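Local coordinates for uncharacterized protein (Xanthomonas campestris pv. campestris, PDB 3HIU) that is of unknown function but belongs to the ferritin-like DUF892 family and folds into a helical bundle that holds a sodium ion in this crystal, at residues E20-M25 against Q44-T49; P36-R41 against A141-E146. One frame throughout, in Å; residues are numbered along the deposited sequence.

Contact 1. Residues E20-M25 against Q44-T49. With NA (sodium ion), chain J.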
loop_
_atom_site.group_PDB
_atom_site.type_symbol
_atom_site.label_atom_id
_atom_site.label_comp_id
_atom_site.label_asym_id
_atom_site.label_seq_id
_atom_site.Cartn_x
_atom_site.Cartn_y
_atom_site.Cartn_z
ATOM N N GLU B 20 -0.566 6.468 13.079
ATOM C CA GLU B 20 -1.640 5.656 12.516
ATOM C C GLU B 20 -1.168 4.218 12.316
ATOM O O GLU B 20 -1.920 3.261 12.524
ATOM C CB GLU B 20 -2.108 6.244 11.181
ATOM C CG GLU B 20 -2.998 5.314 10.367
ATOM C CD GLU B 20 -3.193 5.782 8.932
ATOM O OE1 GLU B 20 -2.356 6.573 8.433
ATOM O OE2 GLU B 20 -4.184 5.349 8.302
ATOM N N ALA B 21 0.084 4.072 11.901
ATOM C CA ALA B 21 0.668 2.751 11.754
ATOM C C ALA B 21 0.709 2.080 13.121
ATOM O O ALA B 21 0.281 0.932 13.272
ATOM C CB ALA B 21 2.077 2.840 11.144
ATOM N N GLU B 22 1.206 2.811 14.121
ATOM C CA GLU B 22 1.370 2.263 15.471
ATOM C C GLU B 22 0.056 1.789 16.089
ATOM O O GLU B 22 0.024 0.786 16.810
ATOM C CB GLU B 22 2.058 3.271 16.393
ATOM C CG GLU B 22 1.952 2.906 17.863
ATOM C CD GLU B 22 2.479 3.997 18.775
ATOM O OE1 GLU B 22 3.419 4.715 18.364
ATOM O OE2 GLU B 22 1.951 4.131 19.903
ATOM N N THR B 23 -1.029 2.500 15.799
ATOM C CA THR B 23 -2.338 2.089 16.291
ATOM C C THR B 23 -2.965 0.965 15.454
ATOM O O THR B 23 -3.647 0.091 15.997
ATOM C CB THR B 23 -3.300 3.280 16.399
ATOM O OG1 THR B 23 -2.891 4.113 17.491
ATOM C CG2 THR B 23 -4.727 2.795 16.643
HETATM N N MSE B 24 -2.721 0.986 14.144
HETATM C CA MSE B 24 -3.220 -0.051 13.240
HETATM C C MSE B 24 -2.543 -1.398 13.500
HETATM O O MSE B 24 -3.147 -2.459 13.326
HETATM C CB MSE B 24 -3.020 0.367 11.781
HETATM C CG MSE B 24 -3.721 -0.538 10.760
HETATM SE SE MSE B 24 -3.263 -0.074 8.917
HETATM C CE MSE B 24 -3.147 1.874 9.156
HETATM N N MSE B 25 -1.286 -1.350 13.919
HETATM C CA MSE B 25 -0.556 -2.555 14.269
HETATM C C MSE B 25 -0.908 -3.018 15.669
HETATM O O MSE B 25 -1.184 -4.200 15.885
HETATM C CB MSE B 25 0.936 -2.301 14.190
HETATM C CG MSE B 25 1.382 -1.817 12.834
HETATM SE SE MSE B 25 3.292 -1.998 12.669
HETATM C CE MSE B 25 3.803 -0.733 14.037
ATOM N N GLN B 44 6.759 -6.550 17.636
ATOM C CA GLN B 44 8.098 -6.001 17.467
ATOM C C GLN B 44 8.090 -4.727 16.636
ATOM O O GLN B 44 8.920 -3.839 16.847
ATOM C CB GLN B 44 8.998 -7.035 16.797
ATOM C CG GLN B 44 10.374 -6.522 16.404
ATOM C CD GLN B 44 11.170 -7.567 15.645
ATOM O OE1 GLN B 44 10.737 -8.714 15.511
ATOM N NE2 GLN B 44 12.337 -7.177 15.142
ATOM N N HIS B 45 7.166 -4.638 15.682
ATOM C CA HIS B 45 7.096 -3.450 14.833
ATOM C C HIS B 45 6.305 -2.306 15.470
ATOM O O HIS B 45 6.494 -1.141 15.109
ATOM C CB HIS B 45 6.562 -3.778 13.433
ATOM C CG HIS B 45 6.919 -2.751 12.395
ATOM N ND1 HIS B 45 8.128 -2.092 12.384
ATOM C CD2 HIS B 45 6.233 -2.289 11.324
ATOM C CE1 HIS B 45 8.169 -1.261 11.360
ATOM N NE2 HIS B 45 7.028 -1.359 10.700
ATOM N N VAL B 46 5.430 -2.633 16.418
ATOM C CA VAL B 46 4.763 -1.587 17.193
ATOM C C VAL B 46 5.795 -0.796 17.994
ATOM O O VAL B 46 5.658 0.413 18.171
ATOM C CB VAL B 46 3.658 -2.134 18.122
ATOM C CG1 VAL B 46 3.244 -1.076 19.142
ATOM C CG2 VAL B 46 2.455 -2.565 17.306
ATOM N N GLU B 47 6.842 -1.480 18.451
ATOM C CA GLU B 47 7.914 -0.831 19.205
ATOM C C GLU B 47 8.892 -0.090 18.285
ATOM O O GLU B 47 9.304 1.026 18.578
ATOM C CB GLU B 47 8.647 -1.852 20.075
ATOM C CG GLU B 47 7.787 -2.451 21.179
ATOM C CD GLU B 47 7.693 -1.546 22.393
ATOM O OE1 GLU B 47 6.755 -1.716 23.208
ATOM O OE2 GLU B 47 8.567 -0.661 22.531
ATOM N N GLU B 48 9.252 -0.721 17.174
ATOM C CA GLU B 48 10.046 -0.080 16.133
ATOM C C GLU B 48 9.394 1.224 15.642
ATOM O O GLU B 48 10.086 2.233 15.490
ATOM C CB GLU B 48 10.278 -1.044 14.954
ATOM C CG GLU B 48 11.476 -1.985 15.133
ATOM C CD GLU B 48 11.247 -3.405 14.597
ATOM O OE1 GLU B 48 11.919 -4.342 15.093
ATOM O OE2 GLU B 48 10.404 -3.597 13.692
ATOM N N THR B 49 8.078 1.200 15.392
ATOM C CA THR B 49 7.345 2.391 14.939
ATOM C C THR B 49 7.446 3.526 15.941
ATOM O O THR B 49 7.795 4.652 15.590
ATOM C CB THR B 49 5.846 2.108 14.719
ATOM O OG1 THR B 49 5.667 1.456 13.459
ATOM C CG2 THR B 49 5.054 3.411 14.699
HETATM NA NA NA J . 6.194 1.658 10.962
#

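Contact 2. Residues P36-R41 against A141-E146. With EDO (1,2-ethanediol), chain K; EDO (1,2-ethanediol), chain N.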
loop_
_atom_site.group_PDB
_atom_site.type_symbol
_atom_site.label_atom_id
_atom_site.label_comp_id
_atom_site.label_asym_id
_atom_site.label_seq_id
_atom_site.Cartn_x
_atom_site.Cartn_y
_atom_site.Cartn_z
ATOM N N PRO B 36 1.345 -17.292 15.763
ATOM C CA PRO B 36 2.290 -16.761 16.747
ATOM C C PRO B 36 3.421 -15.974 16.082
ATOM O O PRO B 36 3.896 -14.992 16.649
ATOM C CB PRO B 36 2.837 -18.028 17.427
ATOM C CG PRO B 36 1.784 -19.051 17.226
ATOM C CD PRO B 36 1.169 -18.748 15.885
ATOM N N GLU B 37 3.847 -16.399 14.898
ATOM C CA GLU B 37 4.923 -15.714 14.209
ATOM C C GLU B 37 4.411 -14.344 13.803
ATOM O O GLU B 37 4.985 -13.321 14.167
ATOM C CB GLU B 37 5.358 -16.499 12.976
ATOM C CG GLU B 37 6.857 -16.717 12.870
ATOM C CD GLU B 37 7.362 -17.741 13.873
ATOM O OE1 GLU B 37 7.650 -18.886 13.462
ATOM O OE2 GLU B 37 7.459 -17.406 15.075
ATOM N N LEU B 38 3.317 -14.336 13.052
ATOM C CA LEU B 38 2.686 -13.101 12.614
ATOM C C LEU B 38 2.631 -12.142 13.782
ATOM O O LEU B 38 3.300 -11.109 13.785
ATOM C CB LEU B 38 1.267 -13.387 12.140
ATOM C CG LEU B 38 0.719 -12.722 10.890
ATOM C CD1 LEU B 38 -0.788 -12.794 10.957
ATOM C CD2 LEU B 38 1.204 -11.277 10.728
ATOM N N LYS B 39 1.828 -12.512 14.773
ATOM C CA LYS B 39 1.586 -11.699 15.956
ATOM C C LYS B 39 2.890 -11.235 16.596
ATOM O O LYS B 39 3.060 -10.049 16.910
ATOM C CB LYS B 39 0.744 -12.493 16.965
ATOM C CG LYS B 39 0.526 -11.821 18.308
ATOM C CD LYS B 39 -0.243 -12.744 19.237
ATOM C CE LYS B 39 -1.037 -11.958 20.267
ATOM N NZ LYS B 39 -1.958 -12.844 21.031
ATOM N N ARG B 40 3.804 -12.180 16.790
ATOM C CA ARG B 40 5.125 -11.891 17.329
ATOM C C ARG B 40 5.779 -10.761 16.518
ATOM O O ARG B 40 6.415 -9.865 17.081
ATOM C CB ARG B 40 6.001 -13.150 17.274
ATOM C CG ARG B 40 7.243 -13.113 18.156
ATOM C CD ARG B 40 8.477 -13.731 17.472
ATOM N NE ARG B 40 8.378 -15.176 17.260
ATOM C CZ ARG B 40 9.430 -15.974 17.101
ATOM N NH1 ARG B 40 10.658 -15.467 17.146
ATOM N NH2 ARG B 40 9.260 -17.277 16.912
ATOM N N ARG B 41 5.615 -10.804 15.196
ATOM C CA ARG B 41 6.260 -9.828 14.323
ATOM C C ARG B 41 5.666 -8.425 14.497
ATOM O O ARG B 41 6.378 -7.445 14.701
ATOM C CB ARG B 41 6.175 -10.268 12.855
ATOM C CG ARG B 41 7.359 -9.783 12.015
ATOM C CD ARG B 41 8.158 -8.728 12.780
ATOM N NE ARG B 41 9.020 -7.902 11.937
ATOM C CZ ARG B 41 9.471 -6.700 12.288
ATOM N NH1 ARG B 41 9.140 -6.175 13.460
ATOM N NH2 ARG B 41 10.249 -6.016 11.466
ATOM N N ALA B 141 7.634 -5.211 5.312
ATOM C CA ALA B 141 6.790 -5.513 4.168
ATOM C C ALA B 141 7.171 -6.875 3.612
ATOM O O ALA B 141 6.303 -7.690 3.257
ATOM C CB ALA B 141 6.956 -4.430 3.100
ATOM N N GLU B 142 8.482 -7.115 3.541
ATOM C CA GLU B 142 9.003 -8.405 3.114
ATOM C C GLU B 142 8.547 -9.534 4.025
ATOM O O GLU B 142 8.259 -10.636 3.565
ATOM C CB GLU B 142 10.525 -8.379 3.072
ATOM C CG GLU B 142 11.097 -7.977 1.738
ATOM C CD GLU B 142 12.554 -8.362 1.604
ATOM O OE1 GLU B 142 13.281 -7.683 0.845
ATOM O OE2 GLU B 142 12.973 -9.343 2.259
ATOM N N TRP B 143 8.481 -9.263 5.322
ATOM C CA TRP B 143 8.075 -10.299 6.258
ATOM C C TRP B 143 6.659 -10.791 5.969
ATOM O O TRP B 143 6.388 -11.987 6.004
ATOM C CB TRP B 143 8.185 -9.812 7.703
ATOM C CG TRP B 143 8.128 -10.942 8.701
ATOM C CD1 TRP B 143 9.190 -11.536 9.332
ATOM C CD2 TRP B 143 6.950 -11.628 9.170
ATOM N NE1 TRP B 143 8.745 -12.536 10.167
ATOM C CE2 TRP B 143 7.380 -12.612 10.086
ATOM C CE3 TRP B 143 5.583 -11.496 8.907
ATOM C CZ2 TRP B 143 6.483 -13.465 10.737
ATOM C CZ3 TRP B 143 4.698 -12.341 9.558
ATOM C CH2 TRP B 143 5.153 -13.313 10.461
ATOM N N LEU B 144 5.760 -9.863 5.676
ATOM C CA LEU B 144 4.353 -10.201 5.509
ATOM C C LEU B 144 4.053 -10.951 4.210
ATOM O O LEU B 144 3.268 -11.902 4.209
ATOM C CB LEU B 144 3.492 -8.932 5.567
ATOM C CG LEU B 144 3.524 -8.041 6.805
ATOM C CD1 LEU B 144 2.935 -6.711 6.412
ATOM C CD2 LEU B 144 2.728 -8.680 7.916
ATOM N N ILE B 145 4.666 -10.511 3.108
ATOM C CA ILE B 145 4.319 -11.033 1.779
ATOM C C ILE B 145 4.962 -12.393 1.512
ATOM O O ILE B 145 4.596 -13.104 0.567
ATOM C CB ILE B 145 4.711 -10.060 0.646
ATOM C CG1 ILE B 145 3.775 -10.217 -0.568
ATOM C CG2 ILE B 145 6.172 -10.269 0.245
ATOM C CD1 ILE B 145 2.362 -9.664 -0.366
ATOM N N GLU B 146 5.933 -12.742 2.343
ATOM C CA GLU B 146 6.511 -14.069 2.286
ATOM C C GLU B 146 5.670 -15.027 3.130
ATOM O O GLU B 146 5.213 -16.054 2.639
ATOM C CB GLU B 146 7.980 -14.028 2.709
ATOM C CG GLU B 146 8.826 -13.183 1.759
ATOM C CD GLU B 146 10.303 -13.183 2.102
ATOM O OE1 GLU B 146 11.001 -12.214 1.727
ATOM O OE2 GLU B 146 10.768 -14.150 2.744
HETATM C C1 EDO K . 2.357 -16.889 10.476
HETATM O O1 EDO K . 3.251 -15.784 10.538
HETATM C C2 EDO K . 2.743 -17.878 11.570
HETATM O O2 EDO K . 2.567 -17.256 12.841
HETATM C C1 EDO N . 1.484 -12.513 22.167
HETATM O O1 EDO N . 2.902 -12.313 22.257
HETATM C C2 EDO N . 1.061 -13.751 22.937
HETATM O O2 EDO N . 0.023 -14.371 22.186
#

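Contact 1. Residues E20-M25 against Q44-T49
Ala21 turns its methyl toward Thr49, with CB 4.5 Å from OG1, a loose touch beside the sodium-bound hydroxyl. One residue on, Glu22 contributes its stem: CB lies 3.4 Å from Thr49 CG2. Its CG is anti to the backbone N (chi1 166°), and the extended chain runs on to Gln50. Selenomethionine Met25 does most of the joining. Its CB presses on Val46 CG2, while the bend at chi3 (-65°) brings the terminal CE back to the other helix. There CE butts against two neighbouring oxygens one turn apart, 2.9 Å from both His45 O and Thr49 OG1. The selenium approaches the His45 ring obliquely, 3.2 Å from CD2, in a Met-aromatic contact. Together these side chains knit helices 2-28 and 36-62, antiparallel at 162° with axes 9.1 Å apart, as expected of neighbouring helices in a ferritin-like bundle. Thr49 OG1 binds the sodium at 2.6 Å, and Gln52 OE1 is a second ligand; a weak hydrogen bond also links OG1 to His45 O. The imidazole is held at both nitrogens: ND1 bonds to the anti lone pair of Glu48 OE2, and NE2 to Glu137 OE1. Two carboxylates thus fix the rotation of the ring, with Thr49 OG1 over one face, while Met25 CE packs against that same oxygen, the atom that binds the ion.

Contact 2. Residues P36-R41 against A141-E146
Arg41 lays the aliphatic part of its side chain on the indole of Trp143 in a CH-pi contact. CG stands 3.3 Å from the centroid of the five-membered ring and only 8° off the ring normal, directly over the face. A nearly eclipsed chi2 (-13°) bends the chain there, and the guanidinium then stands at 88° to the indole plane, so the charged group does not stack on the ring. Trp143 reaches across with CG anti to its backbone N, its six-membered ring extending toward the start of helix 36-62. Apolar packing continues at that outer end. Trp143 CH2 comes within 3.3 Å of Leu38 CA, and CZ3 meets Leu38 CD2. The same Leu38 methyl touches Leu144 CD2 at 4.1 Å, the two side chains crossing at about a right angle. Helices 36-62 and 124-159 run antiparallel here, a neighbour relation seen in ferritin-like four-helix bundles; the 11.3 Å between their local axes is a wide spacing that the indole spans. His147, one turn further on, stacks its ring with Trp143. Among polar interactions, no hydrogen bond passes between the segments. In the Arg41 guanidinium, NH1 forms a salt bridge with Glu48 on its own helix, and NH2 a weak, long ion pair with Glu139 on helix 124-159. Glu37 sets its CG 3.9 Å from Trp143 CZ2 but directs its carboxylate away, where OE2 forms a salt bridge with Arg40 NH2 at 2.6 Å. An ethanediol molecule, probably from the crystallisation liquor, sits by the indole tip, with its O1 3.1 Å from Trp143 CH2.

How the contacts relate
Helix 36-62 is common to both contacts: contact 2 uses its first turns and contact 1 the turns that follow, facing helix 124-159 and helix 2-28 respectively. The centres lie 13 Å apart. Along the chain the segments come as 20-25, 36-41, 44-49, 141-146, so the two contacts interleave, one closing a short hairpin of helices and the other bringing in the last helix. They also touch directly, Glu48 OE2 accepting Arg41 NH1 in a 2.9 Å salt bridge. The shared carboxylate links Arg41 of contact 2 to His45 of contact 1, whose ring lies beside the sodium site, all within a single ferritin-like bundle.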